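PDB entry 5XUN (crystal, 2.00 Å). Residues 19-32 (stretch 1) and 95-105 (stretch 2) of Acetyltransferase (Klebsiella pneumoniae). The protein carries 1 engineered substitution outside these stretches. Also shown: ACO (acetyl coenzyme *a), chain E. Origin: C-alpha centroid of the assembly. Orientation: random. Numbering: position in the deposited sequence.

Stretch 1, residues 19-32: TGFDCGEEALNTFL
Stretch 2 95-105: GRLAIDKSVQG

Asp22, extended at phi/psi -152/108, bonds through both its backbone N and its backbone O: its N donates to Asp100 OD1 at 2.7 Å, nearly linear at 172°, and its O accepts from Lys101 N at 2.8 Å. Here, where the loop before helix 26-32 meets the end of strand 95-99, Cys23 CA lies 4.3 Å from Asp100 CA. Asp100 (chi1 t) puts its other oxygen to work locally, OD2 taking Ser102 N at 3.0 Å and Ser102 OG at 2.8 Å, so one carboxylate orders the 3-10 turn at 101-102 while holding the facing loop. Gln104 (m, t, chi3 1°) reaches back with a single amide: NE2 donates to Ile99 O at 2.7 Å and to Cys23 O at 3.0 Å, tying strand end to loop.

Asp22 OD1 accepts Gly24 N at 2.7 Å, and Asn29 OD1 accepts Cys23 N at 2.8 Å. Gly24 sits at phi/psi 94/-3, where a CB would jam against the preceding carbonyl and lie 3.3 Å from Lys101 NZ.

From the N-cap Glu25 the chain enters the helix, whose axis runs at 99° to the strand, 9.3 Å away at closest approach. Leu28 (m, t) and Phe31 (t, chi2 -85°) point toward the strand, and Arg96 and Ala98 point back toward the loop and helix; the alternating Leu97 and Ile99 point away. Arg96 (m, t, t, chi4 88°) lays its guanidinium on the Phe31 ring, centres 3.7 Å apart and planes at 14°, joining cation-pi attraction to flat stacking. Leu28 CD2 packs 3.6 Å from Arg96 CG. Small Ala98 receives three neighbours at its CB: Cys23 CB at 3.8 Å, Leu28 CD1 at 4.2 Å and, at the ring edge, Phe21 CZ at 4.3 Å.

Acetyl coenzyme A lines the strand, Ile99 N donating to its O9P at 2.9 Å and Leu97 O accepting from N4P at 2.8 Å.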

ATOM      1  N   THR B  19      13.722 -21.063  17.826  1.00 45.95           N
ATOM      2  CA  THR B  19      15.010 -21.266  18.482  1.00 40.75           C
ATOM      3  C   THR B  19      16.000 -21.890  17.504  1.00 47.26           C
ATOM      4  O   THR B  19      15.709 -22.904  16.861  1.00 40.53           O
ATOM      5  CB  THR B  19      14.855 -22.142  19.727  1.00 37.20           C
ATOM      6  OG1 THR B  19      14.495 -23.474  19.342  1.00 49.93           O
ATOM      7  CG2 THR B  19      13.789 -21.575  20.660  1.00 21.31           C
ATOM      8  N   GLY B  20      17.169 -21.271  17.376  1.00 35.97           N
ATOM      9  CA  GLY B  20      18.143 -21.749  16.422  1.00 46.26           C
ATOM     10  C   GLY B  20      17.984 -21.220  15.015  1.00 54.78           C
ATOM     11  O   GLY B  20      18.677 -21.703  14.111  1.00 55.06           O
ATOM     12  N   PHE B  21      17.084 -20.262  14.788  1.00 44.45           N
ATOM     13  CA  PHE B  21      16.907 -19.726  13.447  1.00 34.82           C
ATOM     14  C   PHE B  21      18.132 -18.900  13.086  1.00 27.01           C
ATOM     15  O   PHE B  21      18.543 -18.020  13.847  1.00 28.43           O
ATOM     16  CB  PHE B  21      15.638 -18.868  13.351  1.00 36.84           C
ATOM     17  CG  PHE B  21      15.414 -18.259  11.981  1.00 24.18           C
ATOM     18  CD1 PHE B  21      15.999 -17.048  11.632  1.00 28.92           C
ATOM     19  CD2 PHE B  21      14.623 -18.905  11.042  1.00 31.81           C
ATOM     20  CE1 PHE B  21      15.803 -16.493  10.370  1.00 28.15           C
ATOM     21  CE2 PHE B  21      14.422 -18.358   9.784  1.00 26.31           C
ATOM     22  CZ  PHE B  21      15.013 -17.153   9.446  1.00 20.01           C
ATOM     23  N   ASP B  22      18.695 -19.161  11.907  1.00 32.16           N
ATOM     24  CA  ASP B  22      19.885 -18.450  11.454  1.00 39.21           C
ATOM     25  C   ASP B  22      19.869 -18.440   9.934  1.00 37.79           C
ATOM     26  O   ASP B  22      20.073 -19.480   9.306  1.00 31.65           O
ATOM     27  CB  ASP B  22      21.165 -19.106  11.974  1.00 34.56           C
ATOM     28  CG  ASP B  22      22.425 -18.395  11.494  1.00 43.31           C
ATOM     29  OD1 ASP B  22      22.319 -17.266  10.965  1.00 37.98           O
ATOM     30  OD2 ASP B  22      23.525 -18.970  11.633  1.00 52.05           O
ATOM     31  N   CYS B  23      19.603 -17.278   9.352  1.00 25.91           N
ATOM     32  CA  CYS B  23      19.668 -17.117   7.909  1.00 49.97           C
ATOM     33  C   CYS B  23      21.064 -16.745   7.431  1.00 27.55           C
ATOM     34  O   CYS B  23      21.292 -16.687   6.219  1.00 42.49           O
ATOM     35  CB  CYS B  23      18.657 -16.054   7.445  1.00 29.06           C
ATOM     36  SG  CYS B  23      19.079 -14.367   7.930  1.00 29.22           S
ATOM     37  N   GLY B  24      21.997 -16.501   8.348  1.00 38.49           N
ATOM     38  CA  GLY B  24      23.346 -16.109   8.003  1.00 34.16           C
ATOM     39  C   GLY B  24      23.579 -14.618   7.981  1.00 33.91           C
ATOM     40  O   GLY B  24      24.714 -14.185   7.747  1.00 32.19           O
ATOM     41  N   GLU B  25      22.543 -13.820   8.219  1.00 40.03           N
ATOM     42  CA  GLU B  25      22.658 -12.373   8.355  1.00 37.43           C
ATOM     43  C   GLU B  25      22.060 -12.026   9.710  1.00 40.75           C
ATOM     44  O   GLU B  25      20.862 -12.233   9.938  1.00 38.56           O
ATOM     45  CB  GLU B  25      21.945 -11.647   7.216  1.00 28.19           C
ATOM     46  CG  GLU B  25      22.696 -10.440   6.670  1.00 50.96           C
ATOM     47  CD  GLU B  25      23.808 -10.827   5.714  1.00 50.98           C
ATOM     48  OE1 GLU B  25      24.475  -9.919   5.175  1.00 58.82           O
ATOM     49  OE2 GLU B  25      24.010 -12.041   5.494  1.00 57.69           O
ATOM     50  N   GLU B  26      22.899 -11.555  10.629  1.00 39.96           N
ATOM     51  CA  GLU B  26      22.446 -11.427  12.008  1.00 41.82           C
ATOM     52  C   GLU B  26      21.318 -10.417  12.149  1.00 35.71           C
ATOM     53  O   GLU B  26      20.442 -10.586  13.004  1.00 38.17           O
ATOM     54  CB  GLU B  26      23.614 -11.053  12.920  1.00 43.33           C
ATOM     55  CG  GLU B  26      23.363 -11.409  14.381  1.00 43.79           C
ATOM     56  CD  GLU B  26      22.964 -12.873  14.584  1.00 65.18           C
ATOM     57  OE1 GLU B  26      23.371 -13.735  13.772  1.00 69.31           O
ATOM     58  OE2 GLU B  26      22.231 -13.162  15.559  1.00 70.81           O
ATOM     59  N   ALA B  27      21.313  -9.373  11.322  1.00 28.05           N
ATOM     60  CA  ALA B  27      20.295  -8.341  11.462  1.00 26.10           C
ATOM     61  C   ALA B  27      18.900  -8.923  11.281  1.00 37.30           C
ATOM     62  O   ALA B  27      17.982  -8.604  12.045  1.00 27.05           O
ATOM     63  CB  ALA B  27      20.549  -7.215  10.460  1.00 28.03           C
ATOM     64  N   LEU B  28      18.734  -9.805  10.298  1.00 23.50           N
ATOM     65  CA  LEU B  28      17.444 -10.422  10.038  1.00 26.72           C
ATOM     66  C   LEU B  28      17.113 -11.515  11.037  1.00 39.76           C
ATOM     67  O   LEU B  28      15.928 -11.804  11.247  1.00 26.30           O
ATOM     68  CB  LEU B  28      17.414 -10.977   8.614  1.00 19.97           C
ATOM     69  CG  LEU B  28      17.699  -9.890   7.563  1.00 31.69           C
ATOM     70  CD1 LEU B  28      17.468 -10.391   6.147  1.00 33.42           C
ATOM     71  CD2 LEU B  28      16.895  -8.629   7.831  1.00 33.48           C
ATOM     72  N   ASN B  29      18.129 -12.134  11.650  1.00 27.65           N
ATOM     73  CA  ASN B  29      17.861 -13.059  12.745  1.00 30.93           C
ATOM     74  C   ASN B  29      17.383 -12.300  13.969  1.00 21.45           C
ATOM     75  O   ASN B  29      16.428 -12.714  14.637  1.00 23.93           O
ATOM     76  CB  ASN B  29      19.116 -13.860  13.093  1.00 37.64           C
ATOM     77  CG  ASN B  29      19.644 -14.664  11.928  1.00 30.66           C
ATOM     78  OD1 ASN B  29      18.881 -15.261  11.170  1.00 36.85           O
ATOM     79  ND2 ASN B  29      20.964 -14.686  11.780  1.00 44.55           N
ATOM     80  N   THR B  30      18.051 -11.193  14.286  1.00 25.04           N
ATOM     81  CA  THR B  30      17.620 -10.370  15.403  1.00 33.08           C
ATOM     82  C   THR B  30      16.229  -9.794  15.146  1.00 36.36           C
ATOM     83  O   THR B  30      15.395  -9.732  16.058  1.00 19.25           O
ATOM     84  CB  THR B  30      18.647  -9.261  15.646  1.00 26.26           C
ATOM     85  OG1 THR B  30      19.898  -9.847  16.029  1.00 42.51           O
ATOM     86  CG2 THR B  30      18.193  -8.330  16.743  1.00 35.87           C
ATOM     87  N   PHE B  31      15.945  -9.404  13.898  1.00 23.55           N
ATOM     88  CA  PHE B  31      14.647  -8.800  13.617  1.00 21.99           C
ATOM     89  C   PHE B  31      13.525  -9.800  13.851  1.00 14.05           C
ATOM     90  O   PHE B  31      12.492  -9.455  14.433  1.00 26.29           O
ATOM     91  CB  PHE B  31      14.588  -8.257  12.191  1.00 22.04           C
ATOM     92  CG  PHE B  31      13.314  -7.518  11.897  1.00 20.55           C
ATOM     93  CD1 PHE B  31      12.177  -8.200  11.480  1.00 20.13           C
ATOM     94  CD2 PHE B  31      13.243  -6.150  12.069  1.00 19.81           C
ATOM     95  CE1 PHE B  31      10.990  -7.519  11.228  1.00 23.51           C
ATOM     96  CE2 PHE B  31      12.056  -5.467  11.825  1.00 25.95           C
ATOM     97  CZ  PHE B  31      10.932  -6.157  11.400  1.00 14.16           C
ATOM     98  N   LEU B  32      13.701 -11.039  13.382  1.00 16.10           N
ATOM     99  CA  LEU B  32      12.724 -12.085  13.666  1.00 17.88           C
ATOM    100  C   LEU B  32      12.447 -12.207  15.160  1.00 35.29           C
ATOM    101  O   LEU B  32      11.292 -12.362  15.578  1.00 23.66           O
ATOM    102  CB  LEU B  32      13.215 -13.424  13.119  1.00 16.10           C
ATOM    103  CG  LEU B  32      12.388 -14.627  13.574  1.00 23.64           C
ATOM    104  CD1 LEU B  32      10.963 -14.515  13.058  1.00 30.53           C
ATOM    105  CD2 LEU B  32      13.015 -15.948  13.138  1.00 25.86           C
ATOM    106  N   GLY B  95      10.354  -5.387   2.887  1.00 18.55           N
ATOM    107  CA  GLY B  95      11.300  -4.876   3.863  1.00 25.04           C
ATOM    108  C   GLY B  95      12.393  -5.874   4.183  1.00 31.26           C
ATOM    109  O   GLY B  95      13.557  -5.502   4.336  1.00 23.32           O
ATOM    110  N   ARG B  96      12.034  -7.154   4.255  1.00 27.91           N
ATOM    111  CA  ARG B  96      12.915  -8.222   4.689  1.00 21.60           C
ATOM    112  C   ARG B  96      12.449  -9.531   4.084  1.00 27.97           C
ATOM    113  O   ARG B  96      11.247  -9.766   3.931  1.00 16.50           O
ATOM    114  CB  ARG B  96      12.907  -8.387   6.207  1.00 28.29           C
ATOM    115  CG  ARG B  96      13.652  -7.332   6.940  1.00 44.10           C
ATOM    116  CD  ARG B  96      13.096  -7.192   8.319  1.00 26.49           C
ATOM    117  NE  ARG B  96      13.416  -5.870   8.820  1.00 27.20           N
ATOM    118  CZ  ARG B  96      12.650  -4.810   8.629  1.00 30.64           C
ATOM    119  NH1 ARG B  96      11.513  -4.928   7.948  1.00 46.20           N
ATOM    120  NH2 ARG B  96      13.020  -3.640   9.116  1.00 35.09           N
ATOM    121  N   LEU B  97      13.415 -10.399   3.801  1.00 17.70           N
ATOM    122  CA  LEU B  97      13.156 -11.764   3.378  1.00 16.51           C
ATOM    123  C   LEU B  97      14.333 -12.609   3.844  1.00 23.03           C
ATOM    124  O   LEU B  97      15.486 -12.211   3.658  1.00 20.45           O
ATOM    125  CB  LEU B  97      12.997 -11.855   1.858  1.00 15.48           C
ATOM    126  CG  LEU B  97      13.007 -13.283   1.311  1.00 29.60           C
ATOM    127  CD1 LEU B  97      11.633 -13.869   1.454  1.00 19.11           C
ATOM    128  CD2 LEU B  97      13.475 -13.338  -0.135  1.00 32.44           C
ATOM    129  N   ALA B  98      14.051 -13.750   4.466  1.00 23.38           N
ATOM    130  CA  ALA B  98      15.115 -14.579   5.009  1.00 30.14           C
ATOM    131  C   ALA B  98      14.658 -16.027   5.064  1.00 29.09           C
ATOM    132  O   ALA B  98      13.502 -16.310   5.385  1.00 29.37           O
ATOM    133  CB  ALA B  98      15.541 -14.109   6.409  1.00 30.75           C
ATOM    134  N   ILE B  99      15.579 -16.931   4.738  1.00 33.07           N
ATOM    135  CA  ILE B  99      15.379 -18.374   4.815  1.00 33.99           C
ATOM    136  C   ILE B  99      16.425 -18.939   5.766  1.00 25.62           C
ATOM    137  O   ILE B  99      17.582 -18.513   5.743  1.00 25.41           O
ATOM    138  CB  ILE B  99      15.490 -19.037   3.424  1.00 30.56           C
ATOM    139  CG1 ILE B  99      14.404 -18.520   2.482  1.00 30.04           C
ATOM    140  CG2 ILE B  99      15.411 -20.550   3.536  1.00 26.62           C
ATOM    141  CD1 ILE B  99      13.032 -19.100   2.763  1.00 20.75           C
ATOM    142  N   ASP B 100      16.020 -19.882   6.612  1.00 30.69           N
ATOM    143  CA  ASP B 100      16.967 -20.494   7.536  1.00 38.98           C
ATOM    144  C   ASP B 100      18.016 -21.324   6.798  1.00 35.15           C
ATOM    145  O   ASP B 100      17.712 -22.000   5.811  1.00 36.62           O
ATOM    146  CB  ASP B 100      16.241 -21.367   8.555  1.00 35.30           C
ATOM    147  CG  ASP B 100      17.195 -21.982   9.563  1.00 44.73           C
ATOM    148  OD1 ASP B 100      17.700 -21.231  10.428  1.00 36.83           O
ATOM    149  OD2 ASP B 100      17.442 -23.206   9.491  1.00 44.65           O
ATOM    150  N   LYS B 101      19.259 -21.274   7.301  1.00 40.50           N
ATOM    151  CA  LYS B 101      20.383 -21.966   6.666  1.00 32.26           C
ATOM    152  C   LYS B 101      20.086 -23.440   6.430  1.00 26.88           C
ATOM    153  O   LYS B 101      20.480 -24.003   5.401  1.00 33.48           O
ATOM    154  CB  LYS B 101      21.637 -21.850   7.536  1.00 39.84           C
ATOM    155  CG  LYS B 101      22.360 -20.516   7.541  1.00 28.42           C
ATOM    156  CD  LYS B 101      23.553 -20.617   8.502  1.00 38.77           C
ATOM    157  CE  LYS B 101      24.489 -19.418   8.427  1.00 53.29           C
ATOM    158  NZ  LYS B 101      25.351 -19.444   7.208  1.00 62.82           N
ATOM    159  N   SER B 102      19.384 -24.082   7.367  1.00 39.59           N
ATOM    160  CA  SER B 102      19.107 -25.508   7.238  1.00 35.12           C
ATOM    161  C   SER B 102      18.344 -25.837   5.966  1.00 44.37           C
ATOM    162  O   SER B 102      18.313 -27.004   5.561  1.00 43.35           O
ATOM    163  CB  SER B 102      18.302 -26.011   8.438  1.00 45.67           C
ATOM    164  OG  SER B 102      16.922 -25.729   8.273  1.00 46.75           O
ATOM    165  N   VAL B 103      17.696 -24.852   5.352  1.00 38.21           N
ATOM    166  CA  VAL B 103      16.814 -25.152   4.236  1.00 31.16           C
ATOM    167  C   VAL B 103      17.061 -24.217   3.047  1.00 29.40           C
ATOM    168  O   VAL B 103      16.284 -24.202   2.086  1.00 40.55           O
ATOM    169  CB  VAL B 103      15.348 -25.136   4.733  1.00 36.44           C
ATOM    170  CG1 VAL B 103      14.765 -23.740   4.797  1.00 28.89           C
ATOM    171  CG2 VAL B 103      14.478 -26.061   3.924  1.00 45.85           C
ATOM    172  N   GLN B 104      18.178 -23.493   3.059  1.00 32.72           N
ATOM    173  CA  GLN B 104      18.550 -22.662   1.917  1.00 35.37           C
ATOM    174  C   GLN B 104      19.024 -23.498   0.724  1.00 43.95           C
ATOM    175  O   GLN B 104      19.357 -24.681   0.844  1.00 42.93           O
ATOM    176  CB  GLN B 104      19.651 -21.677   2.299  1.00 31.13           C
ATOM    177  CG  GLN B 104      19.211 -20.647   3.302  1.00 39.30           C
ATOM    178  CD  GLN B 104      20.279 -19.628   3.583  1.00 36.02           C
ATOM    179  OE1 GLN B 104      21.366 -19.677   3.007  1.00 39.81           O
ATOM    180  NE2 GLN B 104      19.988 -18.705   4.488  1.00 30.50           N
ATOM    181  N   GLY B 105      19.039 -22.853  -0.447  1.00 42.54           N
ATOM    182  CA  GLY B 105      19.502 -23.461  -1.684  1.00 40.27           C
ATOM    183  C   GLY B 105      18.587 -24.486  -2.312  1.00 41.29           C
ATOM    184  O   GLY B 105      19.043 -25.285  -3.135  1.00 39.47           O
TER
HETATM  185  N1A ACO E 201      13.679 -23.977  -7.662  1.00 59.17           N
HETATM  186  C2A ACO E 201      14.571 -22.964  -7.716  1.00 61.60           C
HETATM  187  N3A ACO E 201      15.852 -23.062  -7.309  1.00 64.79           N
HETATM  188  C4A ACO E 201      16.334 -24.227  -6.804  1.00 67.89           C
HETATM  189  C5A ACO E 201      15.415 -25.379  -6.714  1.00 68.91           C
HETATM  190  C6A ACO E 201      14.021 -25.194  -7.181  1.00 68.82           C
HETATM  191  N6A ACO E 201      13.131 -26.215  -7.124  1.00 60.87           N
HETATM  192  N7A ACO E 201      16.113 -26.399  -6.190  1.00 59.60           N
HETATM  193  C8A ACO E 201      17.362 -25.939  -5.960  1.00 60.87           C
HETATM  194  N9A ACO E 201      17.514 -24.658  -6.336  1.00 76.24           N
HETATM  195  C1B ACO E 201      18.786 -23.890  -6.178  1.00 79.35           C
HETATM  196  C2B ACO E 201      19.349 -23.310  -7.470  1.00 76.49           C
HETATM  197  O2B ACO E 201      20.426 -24.121  -7.961  1.00 46.51           O
HETATM  198  C3B ACO E 201      19.843 -21.928  -7.083  1.00 78.00           C
HETATM  199  O3B ACO E 201      21.233 -21.987  -6.768  1.00 92.95           O
HETATM  200  P3B ACO E 201      22.244 -20.771  -7.088  1.00 89.81           P
HETATM  201  O7A ACO E 201      22.596 -20.953  -8.545  1.00 86.23           O
HETATM  202  O8A ACO E 201      21.435 -19.526  -6.804  1.00 82.46           O
HETATM  203  O9A ACO E 201      23.389 -20.995  -6.126  1.00 73.63           O
HETATM  204  C4B ACO E 201      19.101 -21.590  -5.796  1.00 77.83           C
HETATM  205  O4B ACO E 201      18.559 -22.804  -5.274  1.00 63.97           O
HETATM  206  C5B ACO E 201      17.960 -20.593  -5.979  1.00 78.83           C
HETATM  207  O5B ACO E 201      17.865 -19.805  -4.793  1.00 62.69           O
HETATM  208  P1A ACO E 201      16.827 -20.161  -3.612  1.00 44.33           P
HETATM  209  O1A ACO E 201      17.114 -21.548  -3.098  1.00 42.85           O
HETATM  210  O2A ACO E 201      15.425 -19.806  -4.032  1.00 44.57           O
HETATM  211  O3A ACO E 201      17.294 -19.082  -2.526  1.00 49.46           O
HETATM  212  P2A ACO E 201      17.522 -19.449  -0.979  1.00 37.68           P
HETATM  213  O4A ACO E 201      16.478 -20.431  -0.520  1.00 32.17           O
HETATM  214  O5A ACO E 201      18.985 -19.742  -0.750  1.00 53.43           O
HETATM  215  O6A ACO E 201      17.187 -18.007  -0.353  1.00 43.11           O
HETATM  216  CBP ACO E 201      17.978 -15.909   0.417  1.00 35.44           C
HETATM  217  CCP ACO E 201      17.965 -16.880  -0.750  1.00 32.03           C
HETATM  218  CDP ACO E 201      16.559 -15.687   0.921  1.00 34.28           C
HETATM  219  CEP ACO E 201      18.595 -14.590  -0.024  1.00 31.72           C
HETATM  220  CAP ACO E 201      18.855 -16.576   1.470  1.00 36.97           C
HETATM  221  OAP ACO E 201      20.183 -16.678   0.939  1.00 37.48           O
HETATM  222  C9P ACO E 201      18.908 -15.804   2.753  1.00 28.52           C
HETATM  223  O9P ACO E 201      18.051 -15.943   3.615  1.00 36.55           O
HETATM  224  N8P ACO E 201      19.951 -14.996   2.875  1.00 35.14           N
HETATM  225  C7P ACO E 201      20.342 -14.426   4.144  1.00 33.16           C
HETATM  226  C6P ACO E 201      19.494 -13.214   4.503  1.00 35.39           C
HETATM  227  C5P ACO E 201      19.349 -12.349   3.277  1.00 41.55           C
HETATM  228  O5P ACO E 201      20.325 -11.814   2.773  1.00 31.52           O
HETATM  229  N4P ACO E 201      18.111 -12.228   2.804  1.00 32.93           N
HETATM  230  C3P ACO E 201      17.829 -11.518   1.573  1.00 28.47           C
HETATM  231  C2P ACO E 201      17.882 -10.009   1.746  1.00 35.06           C
HETATM  232  S1P ACO E 201      16.230  -9.394   1.748  1.00 55.04           S
HETATM  233  C   ACO E 201      16.595  -7.839   1.318  1.00 28.54           C
HETATM  234  O   ACO E 201      17.709  -7.629   0.878  1.00 25.69           O
HETATM  235  CH3 ACO E 201      15.552  -6.771   1.490  1.00 27.18           C
HETATM  236  O   HOH W   1      19.303 -23.617  11.912  1.00 36.90           O